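Local coordinates for tyrosine specific protein phosphatase (Trypanosoma cruzi, PDB 4AZ1) that probably removes phosphate from phosphotyrosine side chains of proteins, at residues A[11-14]-A[15-18]; A[238-241]-A[242-246]. All blocks are in the same frame, centred on the assembly; numbering follows the deposited sequence.

Both contacts are local and helical, one at a helix start and one within a helix. Contact 1 (11-14 with 15-18) lies at the surface, its centre about 28 Å from the centre of the chain, where a loop runs into helix 14-30 and a serine hydroxyl caps the first turn. Contact 2 (238-241 with 242-246) is buried in helix 232-247, its centre about 14 Å from that of the chain, and there a threonine hydroxyl donates to a carbonyl instead of accepting from an amide. Their nearest atoms are about 13 Å apart and do not touch, but both pack side chains on helix 274-288, contact 1 through Q17 and Y18, contact 2 through A239, A242 and L243.

Contact 1: A[11-14]-A[15-18]; sequences KLSV and QAQY
S13 meets A16 and Q17 at the start of helix 14-30, where it is the N-cap residue. The OG of S13 accepts from A16 N at 3.2 Å with an N-H...O angle of 163°. Its chi1 of 68° sets OG between its own backbone N and carbonyl carbon and so turns it back over the first turn of the helix. The same OG lies 3.4 Å from A16 CB, so hydroxyl and methyl sit side by side at the cap. The first backbone bonds follow at once: Q17 N gives its hydrogen to S13 O at 2.8 Å, and Y18 N reaches V14 O at 3.0 Å. The tightly packed part is at Q17, the buried residue here. Its aliphatic stem lies alongside the incoming loop, CG against L12 CB, with CB near the carbonyl oxygens of both S13 and V14. Beyond CG the chain is extended, and its amide NE2 bonds to the backbone oxygen of F9, tying the helix start to the preceding loop; Q17 also rests on L295 of helix 293-299 and M285 of helix 274-288. V14 packs its side chain on A294, L295 and L298 of helix 293-299. The looser, outward side is formed by S13 and Q15, both exposed. There Q15 bends at chi2 (61°) and sends its NE2 to E19 OE2 one turn further on, a side-chain bond along the helix surface. L12, partly exposed, brings its CB to A16 CB at 3.9 Å, a modest apolar touch between the loop and the first turn. Close beside it lies the Q17 stem, its CG 3.2 Å from S13 O, the oxygen that already accepts from Q17 N.

Contact 2: A[238-241]-A[242-246]; sequences GAYA and ALTHL
The Y240 ring carries the hydroxyl of T244 over one face, OG1 lying 3.6 Å above the plane and over the ring centre, nearest to Y240 CZ (3.7 Å). F90 meets the same ring edge-to-face, L210 and V213 of helix 203-215 and P87 touch the side chain, and the phenol OH bonds to H88 ND1. The imidazole of H245 leans obliquely on the backbone one turn back, its CD2 3.2 Å from A241 O, while ND1 is bonded to T250 OG1. T244 owes its place over the tyrosine to chi1 of -59°, which puts OG1 beside its own backbone N and aims it back along the helix. From there OG1 donates to Y240 O at 2.9 Å, arriving 38° out of the carbonyl plane instead of on a lone pair. The amide of T244 reaches that oxygen too, at 3.0 Å and from the opposite face of the plane, so one buried carbonyl is gripped by two donors of a single residue. The hydroxyl thus bonds to the Y240 carbonyl while packing over the Y240 ring. Further i to i+4 amide bonds join A242 N to G238 O, L243 N to A239 O, and H245 N to A241 O. L243 lays CB and CG each 3.3 Å from A239 O, covering that carbonyl with hydrocarbon, and touches L210 of helix 203-215 and R287 of helix 274-288. A239 and A242 touch helix 274-288, and A241 touches V259 of helix 255-266. This is a buried alpha-helical turn in which a threonine hydroxyl bonds back to the i-4 carbonyl, set in the helix that follows the phosphate-binding P-loop (the HCX5R signature) of the protein tyrosine phosphatase fold.

Contact 1: A[11-14]-A[15-18]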
loop_
_atom_site.group_PDB
_atom_site.type_symbol
_atom_site.label_atom_id
_atom_site.label_comp_id
_atom_site.label_asym_id
_atom_site.label_seq_id
_atom_site.Cartn_x
_atom_site.Cartn_y
_atom_site.Cartn_z
ATOM N N LYS A 11 8.120 -44.775 17.569
ATOM C CA LYS A 11 8.810 -45.982 18.027
ATOM C C LYS A 11 10.333 -45.839 17.970
ATOM O O LYS A 11 11.060 -46.609 18.601
ATOM C CB LYS A 11 8.370 -47.196 17.207
ATOM C CG LYS A 11 6.960 -47.681 17.509
ATOM C CD LYS A 11 6.752 -49.089 16.975
ATOM C CE LYS A 11 5.285 -49.512 17.068
ATOM N NZ LYS A 11 4.673 -49.228 18.404
ATOM N N LEU A 12 10.804 -44.860 17.205
ATOM C CA LEU A 12 12.235 -44.643 17.009
ATOM C C LEU A 12 12.861 -43.963 18.220
ATOM O O LEU A 12 12.195 -43.201 18.917
ATOM C CB LEU A 12 12.474 -43.759 15.784
ATOM C CG LEU A 12 11.962 -44.210 14.417
ATOM C CD1 LEU A 12 12.083 -43.059 13.425
ATOM C CD2 LEU A 12 12.717 -45.450 13.913
ATOM N N SER A 13 14.145 -44.230 18.460
ATOM C CA SER A 13 14.881 -43.520 19.499
ATOM C C SER A 13 14.949 -42.030 19.152
ATOM O O SER A 13 14.727 -41.648 17.998
ATOM C CB SER A 13 16.289 -44.088 19.627
ATOM O OG SER A 13 17.049 -43.784 18.473
ATOM N N VAL A 14 15.249 -41.191 20.144
ATOM C CA VAL A 14 15.406 -39.753 19.910
ATOM C C VAL A 14 16.410 -39.461 18.785
ATOM O O VAL A 14 16.141 -38.651 17.891
ATOM C CB VAL A 14 15.834 -38.993 21.190
ATOM C CG1 VAL A 14 15.943 -37.502 20.903
ATOM C CG2 VAL A 14 14.843 -39.224 22.321
ATOM N N GLN A 15 17.555 -40.130 18.818
ATOM C CA GLN A 15 18.565 -39.934 17.786
ATOM C C GLN A 15 18.051 -40.324 16.394
ATOM O O GLN A 15 18.251 -39.589 15.425
ATOM C CB GLN A 15 19.844 -40.716 18.128
ATOM C CG GLN A 15 21.023 -40.421 17.200
ATOM C CD GLN A 15 21.440 -38.952 17.232
ATOM O OE1 GLN A 15 21.292 -38.273 18.253
ATOM N NE2 GLN A 15 21.956 -38.455 16.107
ATOM N N ALA A 16 17.402 -41.485 16.296
ATOM C CA ALA A 16 16.862 -41.942 15.020
ATOM C C ALA A 16 15.773 -40.991 14.509
ATOM O O ALA A 16 15.675 -40.741 13.301
ATOM C CB ALA A 16 16.325 -43.372 15.136
ATOM N N GLN A 17 14.954 -40.475 15.418
ATOM C CA GLN A 17 13.937 -39.497 15.039
ATOM C C GLN A 17 14.589 -38.253 14.448
ATOM O O GLN A 17 14.182 -37.774 13.393
ATOM C CB GLN A 17 13.080 -39.098 16.241
ATOM C CG GLN A 17 12.123 -40.179 16.727
ATOM C CD GLN A 17 11.420 -39.769 18.010
ATOM O OE1 GLN A 17 11.893 -38.883 18.737
ATOM N NE2 GLN A 17 10.281 -40.396 18.291
ATOM N N TYR A 18 15.603 -37.734 15.128
ATOM C CA TYR A 18 16.289 -36.535 14.661
ATOM C C TYR A 18 16.935 -36.765 13.291
ATOM O O TYR A 18 16.841 -35.915 12.409
ATOM C CB TYR A 18 17.335 -36.086 15.685
ATOM C CG TYR A 18 18.041 -34.797 15.325
ATOM C CD1 TYR A 18 19.154 -34.805 14.494
ATOM C CD2 TYR A 18 17.605 -33.579 15.823
ATOM C CE1 TYR A 18 19.806 -33.639 14.162
ATOM C CE2 TYR A 18 18.257 -32.401 15.497
ATOM C CZ TYR A 18 19.360 -32.441 14.663
ATOM O OH TYR A 18 20.025 -31.282 14.323
#

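Contact 2: A[238-241]-A[242-246]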
loop_
_atom_site.group_PDB
_atom_site.type_symbol
_atom_site.label_atom_id
_atom_site.label_comp_id
_atom_site.label_asym_id
_atom_site.label_seq_id
_atom_site.Cartn_x
_atom_site.Cartn_y
_atom_site.Cartn_z
ATOM N N GLY A 238 1.098 -27.370 6.802
ATOM C CA GLY A 238 1.466 -28.780 6.871
ATOM C C GLY A 238 0.936 -29.471 8.119
ATOM O O GLY A 238 0.444 -30.609 8.067
ATOM N N ALA A 239 1.042 -28.785 9.252
ATOM C CA ALA A 239 0.540 -29.323 10.510
ATOM C C ALA A 239 -0.975 -29.494 10.443
ATOM O O ALA A 239 -1.509 -30.507 10.911
ATOM C CB ALA A 239 0.932 -28.423 11.689
ATOM N N TYR A 240 -1.662 -28.502 9.877
ATOM C CA TYR A 240 -3.111 -28.601 9.678
ATOM C C TYR A 240 -3.432 -29.862 8.884
ATOM O O TYR A 240 -4.298 -30.654 9.272
ATOM C CB TYR A 240 -3.666 -27.388 8.927
ATOM C CG TYR A 240 -5.093 -27.610 8.441
ATOM C CD1 TYR A 240 -6.177 -27.431 9.298
ATOM C CD2 TYR A 240 -5.358 -28.016 7.127
ATOM C CE1 TYR A 240 -7.497 -27.657 8.864
ATOM C CE2 TYR A 240 -6.671 -28.242 6.687
ATOM C CZ TYR A 240 -7.733 -28.055 7.562
ATOM O OH TYR A 240 -9.024 -28.268 7.130
ATOM N N ALA A 241 -2.752 -30.024 7.752
ATOM C CA ALA A 241 -2.987 -31.182 6.889
ATOM C C ALA A 241 -2.696 -32.472 7.634
ATOM O O ALA A 241 -3.538 -33.367 7.697
ATOM C CB ALA A 241 -2.142 -31.096 5.639
ATOM N N ALA A 242 -1.500 -32.561 8.208
ATOM C CA ALA A 242 -1.118 -33.766 8.922
ATOM C C ALA A 242 -2.108 -34.110 10.032
ATOM O O ALA A 242 -2.455 -35.282 10.214
ATOM C CB ALA A 242 0.314 -33.650 9.470
ATOM N N LEU A 243 -2.579 -33.100 10.762
ATOM C CA LEU A 243 -3.510 -33.352 11.863
ATOM C C LEU A 243 -4.898 -33.757 11.379
ATOM O O LEU A 243 -5.601 -34.498 12.063
ATOM C CB LEU A 243 -3.597 -32.155 12.820
ATOM C CG LEU A 243 -2.384 -32.009 13.746
ATOM C CD1 LEU A 243 -2.276 -30.599 14.307
ATOM C CD2 LEU A 243 -2.465 -33.022 14.875
ATOM N N THR A 244 -5.286 -33.274 10.203
ATOM C CA THR A 244 -6.558 -33.677 9.606
ATOM C C THR A 244 -6.497 -35.158 9.243
ATOM O O THR A 244 -7.458 -35.898 9.464
ATOM C CB THR A 244 -6.900 -32.842 8.358
ATOM O OG1 THR A 244 -6.976 -31.450 8.706
ATOM C CG2 THR A 244 -8.234 -33.288 7.772
ATOM N N HIS A 245 -5.365 -35.605 8.703
ATOM C CA HIS A 245 -5.195 -37.039 8.437
ATOM C C HIS A 245 -5.311 -37.863 9.716
ATOM O O HIS A 245 -5.935 -38.930 9.727
ATOM C CB HIS A 245 -3.862 -37.309 7.727
ATOM C CG HIS A 245 -3.885 -36.935 6.281
ATOM N ND1 HIS A 245 -4.506 -37.711 5.324
ATOM C CD2 HIS A 245 -3.408 -35.847 5.632
ATOM C CE1 HIS A 245 -4.390 -37.126 4.147
ATOM N NE2 HIS A 245 -3.723 -35.995 4.305
ATOM N N LEU A 246 -4.720 -37.349 10.793
ATOM C CA LEU A 246 -4.770 -38.012 12.092
ATOM C C LEU A 246 -6.219 -38.152 12.545
ATOM O O LEU A 246 -6.647 -39.224 12.975
ATOM C CB LEU A 246 -3.954 -37.202 13.113
ATOM C CG LEU A 246 -3.774 -37.739 14.542
ATOM C CD1 LEU A 246 -2.479 -37.217 15.147
ATOM C CD2 LEU A 246 -4.945 -37.366 15.443
#